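Long-range contacts in branched-chain-amino-acid aminotransferase (PDB 6JIF), which catalyses the pyridoxal-phosphate-dependent transfer of amino groups between branched-chain amino acids and 2-oxo acids: residues R102-C107 against V115-F120; P148-V153 against F165-F170. All coordinates share one frame; numbering follows the deposited sequence.

Contact 1: residues R102-C107 against V115-F120. With PLP (pyridoxal-5'-phosphate), chain D.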
loop_
_atom_site.group_PDB
_atom_site.type_symbol
_atom_site.label_atom_id
_atom_site.label_comp_id
_atom_site.label_asym_id
_atom_site.label_seq_id
_atom_site.Cartn_x
_atom_site.Cartn_y
_atom_site.Cartn_z
ATOM N N ARG B 102 5.317 -16.754 6.523
ATOM C CA ARG B 102 4.462 -15.600 6.327
ATOM C C ARG B 102 4.893 -14.803 5.112
ATOM O O ARG B 102 4.052 -14.269 4.386
ATOM C CB ARG B 102 4.431 -14.699 7.569
ATOM C CG ARG B 102 3.367 -13.591 7.396
ATOM C CD ARG B 102 3.125 -12.900 8.801
ATOM N NE ARG B 102 4.378 -12.267 9.258
ATOM C CZ ARG B 102 4.599 -11.832 10.500
ATOM N NH1 ARG B 102 3.657 -11.995 11.395
ATOM N NH2 ARG B 102 5.748 -11.226 10.819
ATOM N N MET B 103 6.193 -14.669 4.891
ATOM C CA MET B 103 6.593 -13.893 3.740
ATOM C C MET B 103 6.232 -14.618 2.453
ATOM O O MET B 103 5.946 -13.971 1.452
ATOM C CB MET B 103 8.085 -13.568 3.792
ATOM C CG MET B 103 8.409 -12.264 3.038
ATOM S SD MET B 103 10.151 -11.767 3.081
ATOM C CE MET B 103 10.743 -13.034 1.943
ATOM N N GLN B 104 6.281 -15.952 2.450
ATOM C CA GLN B 104 5.797 -16.671 1.271
ATOM C C GLN B 104 4.345 -16.306 0.986
ATOM O O GLN B 104 3.967 -16.076 -0.172
ATOM C CB GLN B 104 5.985 -18.178 1.462
ATOM C CG GLN B 104 7.469 -18.589 1.532
ATOM C CD GLN B 104 7.767 -19.866 2.286
ATOM O OE1 GLN B 104 6.857 -20.607 2.725
ATOM N NE2 GLN B 104 9.060 -20.154 2.431
ATOM N N ARG B 105 3.524 -16.187 2.041
ATOM C CA ARG B 105 2.137 -15.842 1.781
ATOM C C ARG B 105 2.010 -14.375 1.331
ATOM O O ARG B 105 1.186 -14.078 0.467
ATOM C CB ARG B 105 1.296 -16.153 3.021
ATOM C CG ARG B 105 1.569 -17.580 3.565
ATOM C CD ARG B 105 0.505 -18.017 4.565
ATOM N NE ARG B 105 0.357 -17.038 5.648
ATOM C CZ ARG B 105 1.002 -17.137 6.818
ATOM N NH1 ARG B 105 1.812 -18.170 7.047
ATOM N NH2 ARG B 105 0.862 -16.208 7.747
ATOM N N SER B 106 2.801 -13.436 1.908
ATOM C CA SER B 106 2.677 -12.031 1.468
ATOM C C SER B 106 3.138 -11.864 0.005
ATOM O O SER B 106 2.511 -11.165 -0.818
ATOM C CB SER B 106 3.512 -11.112 2.370
ATOM O OG SER B 106 3.162 -11.311 3.750
ATOM N N CYS B 107 4.236 -12.536 -0.338
ATOM C CA CYS B 107 4.706 -12.545 -1.717
ATOM C C CYS B 107 3.624 -13.080 -2.629
ATOM O O CYS B 107 3.334 -12.484 -3.662
ATOM C CB CYS B 107 5.970 -13.428 -1.835
ATOM S SG CYS B 107 7.479 -12.589 -1.275
ATOM N N VAL B 115 10.586 -16.757 -1.533
ATOM C CA VAL B 115 11.883 -17.203 -1.039
ATOM C C VAL B 115 11.611 -18.457 -0.224
ATOM O O VAL B 115 10.865 -18.394 0.758
ATOM C CB VAL B 115 12.562 -16.121 -0.192
ATOM C CG1 VAL B 115 13.966 -16.588 0.312
ATOM C CG2 VAL B 115 12.678 -14.849 -0.997
ATOM N N ASP B 116 12.196 -19.592 -0.648
ATOM C CA ASP B 116 11.954 -20.836 0.073
ATOM C C ASP B 116 12.587 -20.771 1.467
ATOM O O ASP B 116 13.477 -19.973 1.757
ATOM C CB ASP B 116 12.459 -22.054 -0.714
ATOM C CG ASP B 116 13.951 -22.041 -0.935
ATOM O OD1 ASP B 116 14.733 -22.478 -0.031
ATOM O OD2 ASP B 116 14.348 -21.621 -2.045
ATOM N N THR B 117 12.065 -21.616 2.345
ATOM C CA THR B 117 12.350 -21.484 3.767
ATOM C C THR B 117 13.832 -21.675 4.087
ATOM O O THR B 117 14.401 -20.928 4.889
ATOM C CB THR B 117 11.494 -22.491 4.530
ATOM O OG1 THR B 117 10.133 -22.124 4.377
ATOM C CG2 THR B 117 11.888 -22.498 6.047
ATOM N N GLU B 118 14.498 -22.643 3.448
ATOM C CA GLU B 118 15.900 -22.859 3.827
ATOM C C GLU B 118 16.775 -21.724 3.313
ATOM O O GLU B 118 17.630 -21.235 4.045
ATOM C CB GLU B 118 16.413 -24.230 3.360
ATOM C CG GLU B 118 15.821 -25.392 4.202
ATOM C CD GLU B 118 15.913 -25.149 5.746
ATOM O OE1 GLU B 118 17.038 -25.010 6.300
ATOM O OE2 GLU B 118 14.847 -25.079 6.415
ATOM N N GLN B 119 16.490 -21.213 2.101
ATOM C CA GLN B 119 17.159 -20.008 1.599
ATOM C C GLN B 119 16.953 -18.821 2.546
ATOM O O GLN B 119 17.904 -18.089 2.894
ATOM C CB GLN B 119 16.634 -19.710 0.191
ATOM C CG GLN B 119 17.121 -18.431 -0.543
ATOM C CD GLN B 119 16.455 -18.212 -1.970
ATOM O OE1 GLN B 119 15.572 -18.988 -2.411
ATOM N NE2 GLN B 119 16.901 -17.158 -2.676
ATOM N N PHE B 120 15.697 -18.616 2.969
ATOM C CA PHE B 120 15.366 -17.504 3.845
ATOM C C PHE B 120 16.150 -17.589 5.144
ATOM O O PHE B 120 16.807 -16.618 5.548
ATOM C CB PHE B 120 13.845 -17.498 4.086
ATOM C CG PHE B 120 13.343 -16.343 4.940
ATOM C CD1 PHE B 120 13.382 -16.433 6.348
ATOM C CD2 PHE B 120 12.842 -15.198 4.368
ATOM C CE1 PHE B 120 12.901 -15.399 7.150
ATOM C CE2 PHE B 120 12.375 -14.158 5.146
ATOM C CZ PHE B 120 12.387 -14.248 6.525
HETATM N N1 PLP D . -0.342 -6.660 13.687
HETATM C C2 PLP D . 0.031 -5.987 12.562
HETATM C C2A PLP D . -1.017 -5.153 11.896
HETATM C C3 PLP D . 1.316 -6.131 12.039
HETATM O O3 PLP D . 1.651 -5.489 10.876
HETATM C C4 PLP D . 2.261 -6.948 12.714
HETATM C C4A PLP D . 3.597 -7.295 12.084
HETATM C C5 PLP D . 1.825 -7.600 13.884
HETATM C C6 PLP D . 0.544 -7.452 14.324
HETATM C C5A PLP D . 2.702 -8.437 14.762
HETATM O O4P PLP D . 3.308 -9.446 14.048
HETATM P P PLP D . 4.591 -10.158 14.676
HETATM O O1P PLP D . 4.259 -10.679 16.053
HETATM O O2P PLP D . 4.814 -11.316 13.693
HETATM O O3P PLP D . 5.772 -9.197 14.776
#

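Contact 2: residues P148-V153 against F165-F170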
loop_
_atom_site.group_PDB
_atom_site.type_symbol
_atom_site.label_atom_id
_atom_site.label_comp_id
_atom_site.label_asym_id
_atom_site.label_seq_id
_atom_site.Cartn_x
_atom_site.Cartn_y
_atom_site.Cartn_z
ATOM N N PRO B 148 14.004 -8.470 6.785
ATOM C CA PRO B 148 13.932 -8.939 5.387
ATOM C C PRO B 148 12.787 -8.255 4.673
ATOM O O PRO B 148 11.784 -7.892 5.284
ATOM C CB PRO B 148 13.646 -10.447 5.486
ATOM C CG PRO B 148 13.868 -10.811 6.993
ATOM C CD PRO B 148 13.597 -9.509 7.750
ATOM N N PHE B 149 12.944 -8.118 3.346
ATOM C CA PHE B 149 11.888 -7.533 2.535
ATOM C C PHE B 149 12.105 -7.926 1.078
ATOM O O PHE B 149 13.222 -8.201 0.649
ATOM C CB PHE B 149 11.819 -6.000 2.683
ATOM C CG PHE B 149 13.102 -5.244 2.325
ATOM C CD1 PHE B 149 14.204 -5.236 3.174
ATOM C CD2 PHE B 149 13.157 -4.464 1.169
ATOM C CE1 PHE B 149 15.340 -4.510 2.843
ATOM C CE2 PHE B 149 14.319 -3.735 0.810
ATOM C CZ PHE B 149 15.401 -3.751 1.669
ATOM N N VAL B 150 11.003 -7.980 0.354
ATOM C CA VAL B 150 11.013 -8.279 -1.068
ATOM C C VAL B 150 10.277 -7.128 -1.770
ATOM O O VAL B 150 9.229 -6.678 -1.292
ATOM C CB VAL B 150 10.339 -9.619 -1.381
ATOM C CG1 VAL B 150 10.362 -9.868 -2.906
ATOM C CG2 VAL B 150 11.065 -10.752 -0.654
ATOM N N ILE B 151 10.864 -6.619 -2.866
ATOM C CA ILE B 151 10.300 -5.451 -3.542
ATOM C C ILE B 151 10.373 -5.637 -5.067
ATOM O O ILE B 151 11.363 -6.164 -5.575
ATOM C CB ILE B 151 11.027 -4.157 -3.122
ATOM C CG1 ILE B 151 12.520 -4.232 -3.365
ATOM C CG2 ILE B 151 10.651 -3.721 -1.703
ATOM C CD1 ILE B 151 13.113 -2.827 -3.388
ATOM N N GLY B 152 9.355 -5.139 -5.785
ATOM C CA GLY B 152 9.339 -5.172 -7.257
ATOM C C GLY B 152 10.162 -4.034 -7.828
ATOM O O GLY B 152 9.984 -2.873 -7.454
ATOM N N VAL B 153 11.073 -4.363 -8.737
ATOM C CA VAL B 153 12.009 -3.403 -9.310
ATOM C C VAL B 153 12.138 -3.656 -10.811
ATOM O O VAL B 153 11.516 -4.565 -11.386
ATOM C CB VAL B 153 13.399 -3.468 -8.628
ATOM C CG1 VAL B 153 13.273 -3.268 -7.043
ATOM C CG2 VAL B 153 14.095 -4.754 -8.948
ATOM N N PHE B 165 12.910 -8.537 -9.135
ATOM C CA PHE B 165 12.634 -8.316 -7.720
ATOM C C PHE B 165 13.945 -8.313 -6.919
ATOM O O PHE B 165 14.938 -8.878 -7.334
ATOM C CB PHE B 165 11.640 -9.365 -7.134
ATOM C CG PHE B 165 10.332 -9.449 -7.861
ATOM C CD1 PHE B 165 10.230 -10.221 -8.998
ATOM C CD2 PHE B 165 9.220 -8.774 -7.373
ATOM C CE1 PHE B 165 9.029 -10.277 -9.706
ATOM C CE2 PHE B 165 8.014 -8.825 -8.068
ATOM C CZ PHE B 165 7.926 -9.592 -9.209
ATOM N N ILE B 166 13.925 -7.657 -5.764
ATOM C CA ILE B 166 15.031 -7.669 -4.814
ATOM C C ILE B 166 14.540 -8.298 -3.515
ATOM O O ILE B 166 13.476 -7.940 -3.001
ATOM C CB ILE B 166 15.587 -6.250 -4.565
ATOM C CG1 ILE B 166 16.472 -5.854 -5.737
ATOM C CG2 ILE B 166 16.368 -6.170 -3.220
ATOM C CD1 ILE B 166 16.894 -4.397 -5.710
ATOM N N PHE B 167 15.331 -9.234 -2.968
ATOM C CA PHE B 167 15.144 -9.764 -1.614
ATOM C C PHE B 167 16.351 -9.289 -0.805
ATOM O O PHE B 167 17.485 -9.492 -1.214
ATOM C CB PHE B 167 15.050 -11.298 -1.643
ATOM C CG PHE B 167 15.106 -11.913 -0.282
ATOM C CD1 PHE B 167 14.342 -11.380 0.751
ATOM C CD2 PHE B 167 15.941 -12.990 -0.030
ATOM C CE1 PHE B 167 14.403 -11.929 2.046
ATOM C CE2 PHE B 167 16.014 -13.566 1.253
ATOM C CZ PHE B 167 15.253 -13.066 2.278
ATOM N N SER B 168 16.116 -8.534 0.255
ATOM C CA SER B 168 17.246 -8.024 1.006
ATOM C C SER B 168 16.945 -8.158 2.502
ATOM O O SER B 168 15.797 -8.269 2.930
ATOM C CB SER B 168 17.536 -6.567 0.567
ATOM O OG SER B 168 18.570 -5.923 1.289
ATOM N N ILE B 169 17.994 -8.198 3.302
ATOM C CA ILE B 169 17.823 -8.250 4.754
ATOM C C ILE B 169 18.877 -7.326 5.356
ATOM O O ILE B 169 20.079 -7.564 5.190
ATOM C CB ILE B 169 17.972 -9.668 5.366
ATOM C CG1 ILE B 169 17.205 -10.726 4.548
ATOM C CG2 ILE B 169 17.640 -9.682 6.902
ATOM C CD1 ILE B 169 17.539 -12.133 4.928
ATOM N N PHE B 170 18.432 -6.319 6.113
ATOM C CA PHE B 170 19.397 -5.585 6.925
ATOM C C PHE B 170 19.070 -5.811 8.398
ATOM O O PHE B 170 18.036 -6.375 8.743
ATOM C CB PHE B 170 19.451 -4.082 6.558
ATOM C CG PHE B 170 18.191 -3.314 6.788
ATOM C CD1 PHE B 170 17.930 -2.736 8.037
ATOM C CD2 PHE B 170 17.304 -3.059 5.731
ATOM C CE1 PHE B 170 16.781 -1.983 8.267
ATOM C CE2 PHE B 170 16.140 -2.306 5.992
ATOM C CZ PHE B 170 15.884 -1.780 7.265
#

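Contact 1: residues R102-C107 against V115-F120
Gln-104 makes both polar bonds of this contact through one nitrogen. Its NE2 gives one hydrogen to Val-115 O at 3.0 Å (N-H...O 162°) and the other to Thr-117 OG1, also at 3.0 Å. Both acceptors lie close to the amide plane, so the two bonds fix the rotation of the amide. The chain reaches them because it runs extended beyond CG (chi2 155°). Cutting this side chain back to an alanine is likely to leave Val-115 O and Thr-117 OG1 without their shared donor, and the turn into helix 117-130 less firmly tied to helix 96-109. That turn has its own N-cap: Asp-116 OD1 accepts from Gln-119 N at 3.0 Å.

The apolar part belongs to Met-103. With CG anti to the backbone N (chi1 -153°) and a bend at chi3, its CE comes to the edge of the Phe-120 ring, 3.8 Å from CE2, while SD sits 5.2 Å from the ring centroid in an edge-on Met-aromatic contact. The same methyl meets Val-115 CG2 at 4.0 Å.

Arg-102 turns to the cofactor instead. Its NH1 donates to PLP O2P at 2.7 Å, backed by a weak bond from NH2, which also salt-bridges Glu-79. Helix 96-109 thus has two chemistries: a cationic grip on the cofactor phosphate, and a neutral amide and thioether that hold the next helix.

Contact 2: residues P148-V153 against F165-F170
Phe-149 and Ser-168 exchange two backbone hydrogen bonds, N to O and O to N, each 2.9 Å between the heavy atoms and each nearly in line with the accepting carbonyl. Ile-151 and Ile-166 repeat the exchange: Ile-151 N reaches Ile-166 O at 2.9 Å, and Ile-166 N reaches Ile-151 O at 3.0 Å. Between these pairs, CA-H...O contacts add weaker polar links, among them Val-150 CA to Ile-166 O at 3.1 Å. This is the regular alternation of hydrogen-bonded and non-hydrogen-bonded pairs in a beta hairpin, here part of an antiparallel sheet, with the short strand segments at 159°.

On the face carrying Pro-148, Val-150 and Phe-167, the proline CB sits at the edge of the Phe-167 ring, 3.8 Å from CE1, and Val-150 CG2 touches CD1 at 3.6 Å. Farther along, Phe-165 CD2 rests against Gly-152 CA at 3.6 Å.

On the other face, chi1 of 58° sets the Phe-149 ring above its own backbone and brings it over to Ser-168 CB, 3.7 Å from CZ; the serine hydroxyl itself bonds to Tyr-42 O. The Phe-149 side chain crosses that of Phe-170 at about a right angle, and its ring also meets His-72 of the second subunit.

In the fold
From the N terminus, the chain first lays down strands 41-47 and 76-85, which later flank the hairpin of contact 2, and then enters helix 96-109; contact 1 closes the short connection from it to helix 117-130. Strand 143-153 comes next, and contact 2 closes the hairpin loop to strand 164-174. The two closures come in series, neither nested nor crossed, yet their centres lie only about 11 Å apart. They meet where the helix pair packs on one face of the sheet: Met-103 CE lies 3.5 Å from Val-150 CG2, and Phe-120 CZ rests on Pro-148 CG. Helix 96-109 therefore lies between the cofactor and the sheet, whose other face near contact 2 meets the second subunit.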